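Local coordinates for protein alpha-/beta-galactoside alpha-2,3-sialyltransferase (Photobacterium phosphoreum, PDB 2ZWI) that probably transfers sialic acid from its CMP-linked donor to galactosides through an alpha-2,3 linkage, binding CMP within a GT-B-type glycosyltransferase fold, at residues V325-P330 with L358-R363; R119-S124 with I352-E357; Q18-I23 with Y215-F220; M198-F203 with P304-I309. All coordinates share one frame; numbering follows the deposited sequence. Where two conformers were deposited one is given.

Interaction 1: V325-P330 with L358-R363. With C5P (cytidine-5'-monophosphate), chain C.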
# COMPACT_ATOMS: atom_id res chain seq x y z
N VAL A 325 2.68 -4.65 -5.60
CA VAL A 325 4.10 -4.24 -5.60
C VAL A 325 4.44 -3.26 -6.73
O VAL A 325 5.12 -2.25 -6.51
CB VAL A 325 5.06 -5.47 -5.69
CG1 VAL A 325 6.49 -5.04 -6.06
CG2 VAL A 325 5.06 -6.24 -4.39
N PHE A 326 3.96 -3.55 -7.94
CA PHE A 326 4.26 -2.72 -9.11
C PHE A 326 3.68 -1.30 -9.02
O PHE A 326 4.15 -0.42 -9.74
CB PHE A 326 3.78 -3.39 -10.41
CG PHE A 326 4.46 -4.71 -10.71
CD1 PHE A 326 5.70 -4.74 -11.37
CD2 PHE A 326 3.85 -5.91 -10.37
CE1 PHE A 326 6.32 -5.97 -11.68
CE2 PHE A 326 4.45 -7.14 -10.67
CZ PHE A 326 5.70 -7.17 -11.32
N PHE A 327 2.68 -1.08 -8.17
CA PHE A 327 2.08 0.26 -7.97
C PHE A 327 2.95 1.22 -7.16
O PHE A 327 2.86 2.44 -7.34
CB PHE A 327 0.70 0.15 -7.29
CG PHE A 327 -0.39 -0.34 -8.21
CD1 PHE A 327 -1.21 0.57 -8.87
CD2 PHE A 327 -0.59 -1.70 -8.41
CE1 PHE A 327 -2.22 0.12 -9.73
CE2 PHE A 327 -1.61 -2.15 -9.27
CZ PHE A 327 -2.42 -1.24 -9.92
N SER A 328 3.78 0.69 -6.27
CA SER A 328 4.66 1.55 -5.46
C SER A 328 6.10 1.57 -5.98
O SER A 328 6.93 2.36 -5.50
CB SER A 328 4.63 1.13 -3.99
OG SER A 328 5.06 -0.21 -3.84
N LEU A 329 6.40 0.71 -6.94
CA LEU A 329 7.73 0.62 -7.51
C LEU A 329 8.08 1.92 -8.23
O LEU A 329 7.29 2.40 -9.05
CB LEU A 329 7.80 -0.56 -8.48
CG LEU A 329 9.16 -1.05 -8.95
CD1 LEU A 329 9.95 -1.61 -7.80
CD2 LEU A 329 8.97 -2.08 -10.03
N PRO A 330 9.25 2.51 -7.92
CA PRO A 330 9.67 3.70 -8.67
C PRO A 330 9.80 3.42 -10.17
O PRO A 330 10.24 2.33 -10.55
CB PRO A 330 11.02 4.04 -8.05
CG PRO A 330 10.94 3.44 -6.64
CD PRO A 330 10.21 2.16 -6.86
N LEU A 358 -1.60 3.75 -16.15
CA LEU A 358 -0.62 4.38 -15.26
C LEU A 358 0.83 4.24 -15.72
O LEU A 358 1.75 4.67 -15.03
CB LEU A 358 -0.76 3.80 -13.85
CG LEU A 358 -2.00 4.27 -13.08
CD1 LEU A 358 -2.22 3.38 -11.89
CD2 LEU A 358 -1.82 5.71 -12.65
N ASN A 359 1.01 3.63 -16.88
CA ASN A 359 2.33 3.36 -17.45
C ASN A 359 3.23 2.56 -16.51
O ASN A 359 4.44 2.75 -16.47
CB ASN A 359 3.00 4.67 -17.91
CG ASN A 359 2.14 5.44 -18.87
OD1 ASN A 359 2.05 5.11 -20.05
ND2 ASN A 359 1.48 6.49 -18.37
N ILE A 360 2.61 1.68 -15.73
CA ILE A 360 3.33 0.74 -14.87
C ILE A 360 3.97 -0.34 -15.75
O ILE A 360 5.04 -0.86 -15.46
CB ILE A 360 2.38 0.13 -13.80
CG1 ILE A 360 2.03 1.20 -12.74
CG2 ILE A 360 3.01 -1.10 -13.14
CD1 ILE A 360 0.85 0.84 -11.85
N VAL A 361 3.28 -0.65 -16.85
CA VAL A 361 3.70 -1.69 -17.78
C VAL A 361 3.28 -1.29 -19.19
O VAL A 361 2.17 -0.77 -19.39
CB VAL A 361 3.09 -3.08 -17.38
CG1 VAL A 361 1.55 -3.05 -17.41
CG2 VAL A 361 3.67 -4.23 -18.23
N ASN A 362 4.18 -1.49 -20.14
CA ASN A 362 3.88 -1.35 -21.57
C ASN A 362 2.83 -2.38 -21.95
O ASN A 362 2.91 -3.53 -21.52
CB ASN A 362 5.17 -1.56 -22.38
CG ASN A 362 5.06 -1.06 -23.81
OD1 ASN A 362 5.67 -0.05 -24.17
ND2 ASN A 362 4.31 -1.77 -24.64
N ARG A 363 1.85 -1.97 -22.76
CA ARG A 363 0.81 -2.86 -23.28
C ARG A 363 1.40 -4.12 -23.96
O ARG A 363 0.83 -5.20 -23.87
CB ARG A 363 -0.09 -2.09 -24.26
CG ARG A 363 -1.25 -2.89 -24.86
CD ARG A 363 -2.08 -2.05 -25.84
NE ARG A 363 -3.22 -1.40 -25.19
CZ ARG A 363 -3.21 -0.17 -24.68
NH1 ARG A 363 -2.10 0.58 -24.73
NH2 ARG A 363 -4.31 0.31 -24.11
O3P C5P C . 0.37 -9.12 -4.79
P C5P C . -0.48 -8.46 -3.78
O1P C5P C . -1.31 -7.42 -4.47
O2P C5P C . -1.21 -9.52 -2.99
O5' C5P C . 0.53 -7.70 -2.80
C5' C5P C . 0.11 -7.17 -1.54
C4' C5P C . 1.37 -6.82 -0.76
O4' C5P C . 2.18 -8.00 -0.57
C3' C5P C . 2.27 -5.87 -1.52
O3' C5P C . 1.90 -4.51 -1.31
C2' C5P C . 3.63 -6.15 -0.94
O2' C5P C . 3.72 -5.62 0.39
C1' C5P C . 3.57 -7.65 -0.72
N1 C5P C . 4.22 -8.47 -1.76
C2 C5P C . 5.62 -8.61 -1.71
N3 C5P C . 6.26 -9.39 -2.60
C4 C5P C . 5.56 -10.03 -3.57
C5 C5P C . 4.18 -9.92 -3.64
C6 C5P C . 3.52 -9.11 -2.71
O2 C5P C . 6.29 -8.00 -0.85
N4 C5P C . 6.24 -10.82 -4.44
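Ile-360 pushes both of its branches into the helical turn 325-328, one against each of two successive phenylalanines. Its CD1 methyl sits over one face of the Phe-327 ring, 3.9 Å from CD1 to the ring centroid and 23° off the normal, a CH-pi contact displaced toward the rim. The other branch goes to Phe-326, where Ile-360 CG2 meets CB at 3.6 Å and lies just as near the backbone O. With chi1 of Ile-360 at -72°, CG1 and the CD1 beyond it stand beside the backbone N and anti to the carbonyl carbon, and CG2 falls anti to N, over toward Phe-326. Leu-358 adds a smaller touch, its CD1 approaching Phe-327 CE1 obliquely at 3.9 Å. The ring of Phe-326 leads away from segment 358-363.

On the ligand side of the same turn, Val-325 lays its CG2 methyl over the face of the cytosine, 3.5 Å from N1 of the CMP. One short helix therefore has a nucleotide on one flank and a hydrophobic contact on another.

What positions Ile-360 is the end of the preceding helix: Asn-359, with positive phi, closes it in a Schellman motif, and the chain turns back so that Ile-360 faces the phenylalanines. Arg-174 holds the Leu-358 carbonyl by a hydrogen bond.

Further out, Met-355 of helix 350-357 packs on Phe-326, Phe-327 and Ile-360 alike, Tyr-117 brings its ring up to Phe-327, and Ile-338 of strand 334-340 supports Phe-326, while Val-325 rests on Phe-305 of helix 305-310.

Interaction 2: R119-S124 with I352-E357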
# COMPACT_ATOMS: atom_id res chain seq x y z
N ARG A 119 -10.84 -0.77 -8.22
CA ARG A 119 -12.10 -0.11 -7.96
C ARG A 119 -12.25 1.23 -8.69
O ARG A 119 -13.32 1.53 -9.24
CB ARG A 119 -12.33 -0.00 -6.45
CG ARG A 119 -12.60 -1.37 -5.84
CD ARG A 119 -12.70 -1.35 -4.33
NE ARG A 119 -12.87 -2.72 -3.81
CZ ARG A 119 -13.70 -3.04 -2.83
NH1 ARG A 119 -14.46 -2.11 -2.27
NH2 ARG A 119 -13.80 -4.29 -2.42
N LEU A 120 -11.17 2.02 -8.74
CA LEU A 120 -11.16 3.27 -9.51
C LEU A 120 -11.40 3.05 -11.01
O LEU A 120 -12.15 3.80 -11.65
CB LEU A 120 -9.87 4.05 -9.27
CG LEU A 120 -9.73 4.69 -7.89
CD1 LEU A 120 -8.32 5.21 -7.65
CD2 LEU A 120 -10.75 5.80 -7.75
N TYR A 121 -10.75 2.03 -11.57
CA TYR A 121 -10.97 1.70 -12.97
C TYR A 121 -12.43 1.35 -13.23
O TYR A 121 -13.05 1.87 -14.15
CB TYR A 121 -10.06 0.55 -13.44
CG TYR A 121 -10.25 0.26 -14.91
CD1 TYR A 121 -9.56 1.01 -15.86
CD2 TYR A 121 -11.14 -0.71 -15.34
CE1 TYR A 121 -9.74 0.78 -17.21
CE2 TYR A 121 -11.32 -0.96 -16.72
CZ TYR A 121 -10.61 -0.20 -17.64
OH TYR A 121 -10.76 -0.41 -19.00
N ASP A 122 -12.97 0.47 -12.39
CA ASP A 122 -14.36 0.03 -12.52
C ASP A 122 -15.32 1.22 -12.43
O ASP A 122 -16.21 1.37 -13.26
CB ASP A 122 -14.68 -1.03 -11.46
CG ASP A 122 -14.09 -2.41 -11.80
OD1 ASP A 122 -13.86 -2.70 -12.99
OD2 ASP A 122 -13.88 -3.22 -10.87
N PHE A 123 -15.10 2.07 -11.43
CA PHE A 123 -15.89 3.27 -11.23
C PHE A 123 -15.83 4.20 -12.45
O PHE A 123 -16.84 4.82 -12.81
CB PHE A 123 -15.43 3.99 -9.96
CG PHE A 123 -16.25 5.18 -9.59
CD1 PHE A 123 -17.37 5.04 -8.76
CD2 PHE A 123 -15.90 6.46 -10.03
CE1 PHE A 123 -18.14 6.16 -8.41
CE2 PHE A 123 -16.65 7.57 -9.67
CZ PHE A 123 -17.78 7.42 -8.87
N SER A 124 -14.65 4.31 -13.07
CA SER A 124 -14.45 5.15 -14.26
C SER A 124 -15.21 4.65 -15.48
O SER A 124 -15.42 5.42 -16.42
CB SER A 124 -12.96 5.28 -14.61
OG SER A 124 -12.51 4.17 -15.36
N ILE A 352 -5.30 -5.15 -15.28
CA ILE A 352 -4.41 -4.97 -16.43
C ILE A 352 -4.56 -3.56 -17.00
O ILE A 352 -3.56 -2.87 -17.21
CB ILE A 352 -4.68 -6.02 -17.54
CG1 ILE A 352 -4.26 -7.42 -17.06
CG2 ILE A 352 -3.98 -5.62 -18.85
CD1 ILE A 352 -4.52 -8.55 -18.05
N GLN A 353 -5.80 -3.14 -17.24
CA GLN A 353 -6.04 -1.83 -17.84
C GLN A 353 -5.57 -0.64 -16.99
O GLN A 353 -5.02 0.32 -17.54
CB GLN A 353 -7.50 -1.66 -18.29
CG GLN A 353 -7.94 -2.60 -19.42
CD GLN A 353 -7.05 -2.53 -20.66
OE1 GLN A 353 -6.59 -3.55 -21.16
NE2 GLN A 353 -6.79 -1.31 -21.14
N VAL A 354 -5.78 -0.67 -15.68
CA VAL A 354 -5.31 0.42 -14.80
C VAL A 354 -3.79 0.49 -14.81
O VAL A 354 -3.20 1.57 -14.75
CB VAL A 354 -5.75 0.30 -13.32
CG1 VAL A 354 -5.66 1.66 -12.63
CG2 VAL A 354 -7.14 -0.21 -13.20
N MET A 355 -3.14 -0.68 -14.88
CA MET A 355 -1.68 -0.74 -14.88
C MET A 355 -1.11 -0.21 -16.20
O MET A 355 -0.08 0.47 -16.22
CB MET A 355 -1.18 -2.14 -14.54
CG MET A 355 -1.46 -2.51 -13.07
SD MET A 355 -1.01 -4.19 -12.55
CE MET A 355 0.73 -3.97 -12.19
N ILE A 356 -1.80 -0.49 -17.31
CA ILE A 356 -1.42 0.11 -18.59
C ILE A 356 -1.60 1.64 -18.57
O ILE A 356 -0.68 2.38 -18.93
CB ILE A 356 -2.17 -0.54 -19.79
CG1 ILE A 356 -1.60 -1.94 -20.06
CG2 ILE A 356 -2.08 0.34 -21.04
CD1 ILE A 356 -2.53 -2.83 -20.92
N GLU A 357 -2.77 2.10 -18.12
CA GLU A 357 -3.08 3.54 -18.07
C GLU A 357 -2.09 4.35 -17.23
O GLU A 357 -1.78 5.50 -17.57
CB GLU A 357 -4.51 3.79 -17.59
CG GLU A 357 -5.59 3.29 -18.54
CD GLU A 357 -5.47 3.91 -19.93
OE1 GLU A 357 -5.38 3.15 -20.93
OE2 GLU A 357 -5.45 5.15 -20.02
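Tyr-121 reaches from helix 114-125 to Gln-353 and Val-354 of helix 350-357, and nearly all of the contact from this helix is its doing. Earlier in the segment, Arg-119 points off the other way, its NH1 hydrogen-bonded to Asn-154, and Leu-120 turns to Ile-156. Tyr-121 itself has CG anti to the backbone N (chi1 -177°), which carries the ring out to run alongside Gln-353, both side chains pointing the same way. Gln-353 CB lies 3.5 Å from Tyr-121 CE1 and equally near CZ, obliquely to the ring, and Gln-353 CG comes 3.6 Å from the phenolic OH. Val-354 slides past in the opposite sense beside the root of the tyrosine; its exact spacing there is doubtful.

Helix 114-125 follows strand 104-110 of the seven-stranded parallel sheet, whereas helix 350-357 follows strand 334-340 of the six-stranded one, so this buried contact joins the two Rossmann-like halves of the GT-B fold. Arg-125 makes a cation-pi contact with the Tyr-121 ring, and Leu-182 packs on it as well. Further along, Phe-123 faces Ile-135 of helix 128-147, and Ser-124 OG donates a 2.7 Å hydrogen bond back to Tyr-121 O, tilted 18° from the carbonyl plane.

Interaction 3: Q18-I23 with Y215-F220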
# COMPACT_ATOMS: atom_id res chain seq x y z
N GLN A 18 4.26 3.26 5.22
CA GLN A 18 4.12 4.70 5.03
C GLN A 18 3.83 5.44 6.35
O GLN A 18 4.36 6.53 6.60
CB GLN A 18 3.04 5.00 3.98
CG GLN A 18 3.52 4.80 2.53
CD GLN A 18 4.38 5.95 2.02
OE1 GLN A 18 5.19 5.79 1.12
NE2 GLN A 18 4.19 7.12 2.60
N GLN A 19 3.00 4.85 7.21
CA GLN A 19 2.73 5.46 8.51
C GLN A 19 3.97 5.50 9.39
O GLN A 19 4.28 6.53 9.97
CB GLN A 19 1.56 4.78 9.22
CG GLN A 19 0.18 5.06 8.63
CD GLN A 19 -0.88 4.16 9.22
OE1 GLN A 19 -0.70 3.61 10.31
NE2 GLN A 19 -1.99 4.00 8.52
N MET A 20 4.71 4.38 9.46
CA MET A 20 5.99 4.35 10.20
C MET A 20 6.91 5.47 9.71
O MET A 20 7.49 6.21 10.50
CB MET A 20 6.69 2.99 10.02
CG MET A 20 6.03 1.80 10.69
SD MET A 20 6.74 0.25 10.11
CE MET A 20 5.98 -0.91 11.24
N THR A 21 7.03 5.59 8.40
CA THR A 21 7.92 6.57 7.80
C THR A 21 7.53 8.03 8.14
O THR A 21 8.40 8.85 8.42
CB THR A 21 8.03 6.35 6.28
OG1 THR A 21 8.39 4.98 6.04
CG2 THR A 21 9.10 7.23 5.69
N GLN A 22 6.23 8.34 8.12
CA GLN A 22 5.74 9.67 8.51
C GLN A 22 6.01 9.99 9.98
O GLN A 22 6.41 11.12 10.32
CB GLN A 22 4.24 9.80 8.21
CG GLN A 22 3.86 9.54 6.74
CD GLN A 22 4.07 10.75 5.85
OE1 GLN A 22 5.20 11.21 5.65
NE2 GLN A 22 2.98 11.26 5.29
N ILE A 23 5.78 9.02 10.86
CA ILE A 23 6.06 9.17 12.30
C ILE A 23 7.53 9.57 12.46
O ILE A 23 7.84 10.55 13.13
CB ILE A 23 5.78 7.87 13.11
CG1 ILE A 23 4.27 7.66 13.28
CG2 ILE A 23 6.52 7.91 14.47
CD1 ILE A 23 3.88 6.22 13.73
N TYR A 215 14.49 0.72 10.49
CA TYR A 215 14.93 -0.68 10.60
C TYR A 215 14.34 -1.35 11.82
O TYR A 215 13.92 -2.50 11.75
CB TYR A 215 16.45 -0.80 10.65
CG TYR A 215 17.19 -0.07 9.55
CD1 TYR A 215 16.63 0.07 8.28
CD2 TYR A 215 18.46 0.45 9.77
CE1 TYR A 215 17.31 0.74 7.28
CE2 TYR A 215 19.15 1.11 8.78
CZ TYR A 215 18.57 1.26 7.53
OH TYR A 215 19.26 1.92 6.55
N ASN A 216 14.32 -0.63 12.95
CA ASN A 216 13.76 -1.18 14.19
C ASN A 216 12.25 -1.46 14.13
O ASN A 216 11.80 -2.51 14.59
CB ASN A 216 14.11 -0.29 15.39
CG ASN A 216 15.58 -0.38 15.78
OD1 ASN A 216 16.24 -1.37 15.50
ND2 ASN A 216 16.08 0.67 16.43
N PHE A 217 11.49 -0.51 13.59
CA PHE A 217 10.05 -0.67 13.34
C PHE A 217 9.70 -1.90 12.49
O PHE A 217 8.79 -2.65 12.80
CB PHE A 217 9.52 0.56 12.61
CG PHE A 217 8.85 1.55 13.49
CD1 PHE A 217 7.92 1.14 14.46
CD2 PHE A 217 9.09 2.91 13.32
CE1 PHE A 217 7.28 2.07 15.26
CE2 PHE A 217 8.44 3.86 14.11
CZ PHE A 217 7.53 3.43 15.09
N THR A 218 10.43 -2.06 11.39
CA THR A 218 10.12 -3.06 10.37
C THR A 218 10.80 -4.40 10.61
O THR A 218 10.37 -5.43 10.07
CB THR A 218 10.54 -2.55 8.97
OG1 THR A 218 11.93 -2.20 9.00
CG2 THR A 218 9.72 -1.33 8.58
N GLY A 219 11.87 -4.38 11.40
CA GLY A 219 12.72 -5.56 11.59
C GLY A 219 13.53 -5.85 10.34
O GLY A 219 14.03 -6.96 10.17
N PHE A 220 13.64 -4.87 9.45
CA PHE A 220 14.35 -5.05 8.19
C PHE A 220 15.54 -4.11 8.07
O PHE A 220 15.42 -2.91 8.31
CB PHE A 220 13.42 -4.87 6.97
CG PHE A 220 14.15 -4.87 5.65
CD1 PHE A 220 14.67 -6.05 5.12
CD2 PHE A 220 14.36 -3.68 4.96
CE1 PHE A 220 15.37 -6.05 3.92
CE2 PHE A 220 15.07 -3.67 3.75
CZ PHE A 220 15.57 -4.86 3.23
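Met-20 runs its whole length past Phe-217, the two side chains travelling in opposite directions. Its CB stands 4.1 Å from CD2 of the Phe-217 ring. One atom further, CG lies over a face of that ring, 4.3 Å from CG to the centroid and 21° off the normal, a CH-pi contact set toward the rim. SD has already moved past the face: it is 5.0 Å from the Phe-217 centroid and 41° off the normal, an oblique Met-aromatic contact, and it also touches CG2 of Thr-218 at 3.7 Å. At the tip, Met-20 CE arrives 3.7 Å from the backbone O of Phe-217. Such a reach, from the ring back to the main chain that bears it, depends on the methionine being extended through SD (chi3 171°).

Helix 14-26 is the connection in the beta-alpha-beta crossover between strands 3-10 and 31-36, neighbours in the seven-stranded parallel sheet, and Trp-36 of the second strand packs on Met-20 too. Helix 208-218 thus lies against the outside of a Rossmann-like unit, with Phe-217 wedged on toward Leu-46 and Ile-50 of helix 44-50. Ile-23, one turn along from Met-20, adds a looser touch, its CG2 4.5 Å from Phe-217 CE2 and oblique to the ring.

Thr-218 keeps its methyl for the sulfur while its hydroxyl works on the helix end. OG1 is hydrogen-bonded to Phe-214 O in the preceding turn and accepts from Phe-220 N at 3.2 Å, an ST turn that spans Gly-219, where the chain leaves the helix with positive phi.

Interaction 4: M198-F203 with P304-I309. With C5P (cytidine-5'-monophosphate), chain C.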
# COMPACT_ATOMS: atom_id res chain seq x y z
N MET A 198 2.09 9.53 -2.59
CA MET A 198 2.99 8.80 -1.69
C MET A 198 4.44 9.01 -2.12
O MET A 198 4.76 8.84 -3.31
CB MET A 198 2.69 7.31 -1.64
CG MET A 198 1.54 6.93 -0.74
SD MET A 198 1.35 5.15 -0.70
CE MET A 198 -0.16 4.95 0.21
N LYS A 199 5.28 9.39 -1.17
CA LYS A 199 6.71 9.59 -1.42
C LYS A 199 7.55 8.42 -0.91
O LYS A 199 7.18 7.75 0.06
CB LYS A 199 7.21 10.91 -0.81
CG LYS A 199 6.45 12.14 -1.31
CD LYS A 199 6.46 12.27 -2.84
CE LYS A 199 7.81 12.77 -3.35
NZ LYS A 199 7.66 13.35 -4.72
N TRP A 200 8.67 8.18 -1.58
CA TRP A 200 9.52 7.03 -1.28
C TRP A 200 11.00 7.41 -1.13
O TRP A 200 11.88 6.54 -1.02
CB TRP A 200 9.33 5.94 -2.35
CG TRP A 200 7.90 5.38 -2.39
CD1 TRP A 200 6.91 5.71 -3.28
CD2 TRP A 200 7.33 4.39 -1.51
NE1 TRP A 200 5.76 5.00 -3.00
CE2 TRP A 200 5.99 4.19 -1.92
CE3 TRP A 200 7.82 3.66 -0.42
CZ2 TRP A 200 5.13 3.29 -1.28
CZ3 TRP A 200 6.96 2.77 0.24
CH2 TRP A 200 5.63 2.59 -0.21
N ASP A 201 11.27 8.71 -1.09
CA ASP A 201 12.64 9.23 -1.07
C ASP A 201 12.99 9.84 0.29
O ASP A 201 13.88 10.68 0.38
CB ASP A 201 12.82 10.26 -2.18
CG ASP A 201 11.86 11.44 -2.06
OD1 ASP A 201 11.01 11.45 -1.15
OD2 ASP A 201 11.97 12.38 -2.88
N TYR A 202 12.28 9.42 1.33
CA TYR A 202 12.52 9.90 2.69
C TYR A 202 13.96 9.68 3.16
O TYR A 202 14.52 10.53 3.86
CB TYR A 202 11.54 9.25 3.68
CG TYR A 202 10.12 9.76 3.54
CD1 TYR A 202 9.20 9.10 2.73
CD2 TYR A 202 9.70 10.91 4.22
CE1 TYR A 202 7.90 9.56 2.59
CE2 TYR A 202 8.40 11.38 4.10
CZ TYR A 202 7.50 10.70 3.29
OH TYR A 202 6.21 11.17 3.15
N PHE A 203 14.55 8.55 2.78
CA PHE A 203 15.91 8.22 3.23
C PHE A 203 16.98 9.20 2.75
O PHE A 203 18.06 9.27 3.32
CB PHE A 203 16.28 6.77 2.86
CG PHE A 203 15.99 5.78 3.96
CD1 PHE A 203 14.75 5.77 4.60
CD2 PHE A 203 16.94 4.83 4.32
CE1 PHE A 203 14.48 4.84 5.63
CE2 PHE A 203 16.67 3.89 5.34
CZ PHE A 203 15.44 3.90 5.98
N PRO A 304 7.94 -7.07 3.22
CA PRO A 304 7.13 -6.40 2.21
C PRO A 304 8.02 -5.61 1.26
O PRO A 304 8.97 -4.95 1.70
CB PRO A 304 6.23 -5.47 3.04
CG PRO A 304 6.98 -5.25 4.32
CD PRO A 304 7.71 -6.54 4.58
N PHE A 305 7.73 -5.70 -0.04
CA PHE A 305 8.56 -5.05 -1.05
C PHE A 305 8.74 -3.55 -0.81
O PHE A 305 9.79 -3.00 -1.13
CB PHE A 305 8.02 -5.29 -2.46
CG PHE A 305 9.07 -5.14 -3.54
CD1 PHE A 305 9.72 -6.25 -4.04
CD2 PHE A 305 9.40 -3.88 -4.04
CE1 PHE A 305 10.69 -6.12 -5.04
CE2 PHE A 305 10.37 -3.74 -5.03
CZ PHE A 305 11.01 -4.86 -5.53
N GLU A 306 7.72 -2.89 -0.25
CA GLU A 306 7.82 -1.45 0.05
C GLU A 306 8.94 -1.10 1.05
O GLU A 306 9.44 0.03 1.03
CB GLU A 306 6.47 -0.81 0.43
CG GLU A 306 5.43 -1.67 1.12
CD GLU A 306 4.82 -2.71 0.20
OE1 GLU A 306 4.11 -2.37 -0.79
OE2 GLU A 306 5.07 -3.88 0.45
N ALA A 307 9.33 -2.05 1.89
CA ALA A 307 10.52 -1.89 2.74
C ALA A 307 11.81 -1.79 1.91
O ALA A 307 12.70 -0.99 2.22
CB ALA A 307 10.62 -3.00 3.78
N LEU A 308 11.90 -2.59 0.84
CA LEU A 308 12.99 -2.49 -0.12
C LEU A 308 13.00 -1.12 -0.80
O LEU A 308 14.07 -0.54 -1.03
CB LEU A 308 12.90 -3.57 -1.21
CG LEU A 308 12.86 -5.05 -0.80
CD1 LEU A 308 12.87 -5.95 -2.04
CD2 LEU A 308 14.00 -5.38 0.11
N ILE A 309 11.82 -0.64 -1.16
CA ILE A 309 11.71 0.66 -1.81
C ILE A 309 12.17 1.76 -0.86
O ILE A 309 12.99 2.61 -1.23
CB ILE A 309 10.27 0.94 -2.32
CG1 ILE A 309 9.86 -0.10 -3.37
CG2 ILE A 309 10.20 2.35 -2.91
CD1 ILE A 309 8.35 -0.18 -3.62
O3P C5P C . 0.37 -9.12 -4.79
P C5P C . -0.48 -8.46 -3.78
O1P C5P C . -1.31 -7.42 -4.47
O2P C5P C . -1.21 -9.52 -2.99
O5' C5P C . 0.53 -7.70 -2.80
C5' C5P C . 0.11 -7.17 -1.54
C4' C5P C . 1.37 -6.82 -0.76
O4' C5P C . 2.18 -8.00 -0.57
C3' C5P C . 2.27 -5.87 -1.52
O3' C5P C . 1.90 -4.51 -1.31
C2' C5P C . 3.63 -6.15 -0.94
O2' C5P C . 3.72 -5.62 0.39
C1' C5P C . 3.57 -7.65 -0.72
N1 C5P C . 4.22 -8.47 -1.76
C2 C5P C . 5.62 -8.61 -1.71
N3 C5P C . 6.26 -9.39 -2.60
C4 C5P C . 5.56 -10.03 -3.57
C5 C5P C . 4.18 -9.92 -3.64
C6 C5P C . 3.52 -9.11 -2.71
O2 C5P C . 6.29 -8.00 -0.85
N4 C5P C . 6.24 -10.82 -4.44
O HOH W 1 13.63 4.81 -3.34
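The irregular loop 198-203 comes up beside helix 305-310, with the CA atoms of Trp-200 and Ile-309 6.8 Å apart, and one water lies between their carbonyls, donating to Ile-309 O at 3.1 Å and more weakly to Trp-200 O. The side-chain contact belongs to the indole of Trp-200, which is laid along one turn of the helix. Near its root, Ile-309 CG2 meets Trp-200 CE3 at 3.7 Å and is almost as close to CB and CG. Further out, the CB of Glu-306 lies 3.6 Å from CH2 of the indole. Both approach the ring system obliquely. Tryptophan and glutamate run side by side in the same direction, with the ring and carboxylate planes 55° apart.

In the GT-B fold the donor nucleotide binds to the C-terminal Rossmann-like half, and here helix 305-310 of that half brings its first residues to the CMP, while Trp-200 follows strand 195-197, the edge of the other half's sheet. Phe-305 N donates a hydrogen bond to O2 of the cytosine, 2.8 Å long with an N-H...O angle of 144°. Glu-306 is bent at chi2 (-71°), which turns its carboxylate from the tryptophan to the ribose, where OE1 accepts from O3' of the CMP at 3.1 Å.

Ser-328 of helix 325-328 touches Trp-200, Glu-306 and Ile-309, and Gln-18 and Leu-14 of helix 14-26 lie against the tryptophan, whose NE1 is hydrogen-bonded to a glycerol probably carried over from the crystallisation.

In the fold
All four are buried contacts, though Ile-360, Thr-218 and Trp-200 are partly exposed. Interaction 1 joins elements that follow strands of the six-stranded sheet, interaction 3 borders the seven-stranded one, and interactions 2 and 4 bridge the two halves. Met-355 ties interactions 1 and 2 together, and a weak hydrogen bond between Gln-22 and Tyr-202 links interactions 3 and 4. Interactions 1 and 4 meet where Ser-328 packs on Ile-309 and Trp-200. Across their segments all four side-chain contacts are apolar or aromatic; what sets 1 and 4 apart is the CMP, met by a methyl against the base in one and by hydrogen bonds to base and ribose in the other, where a water also joins the segments.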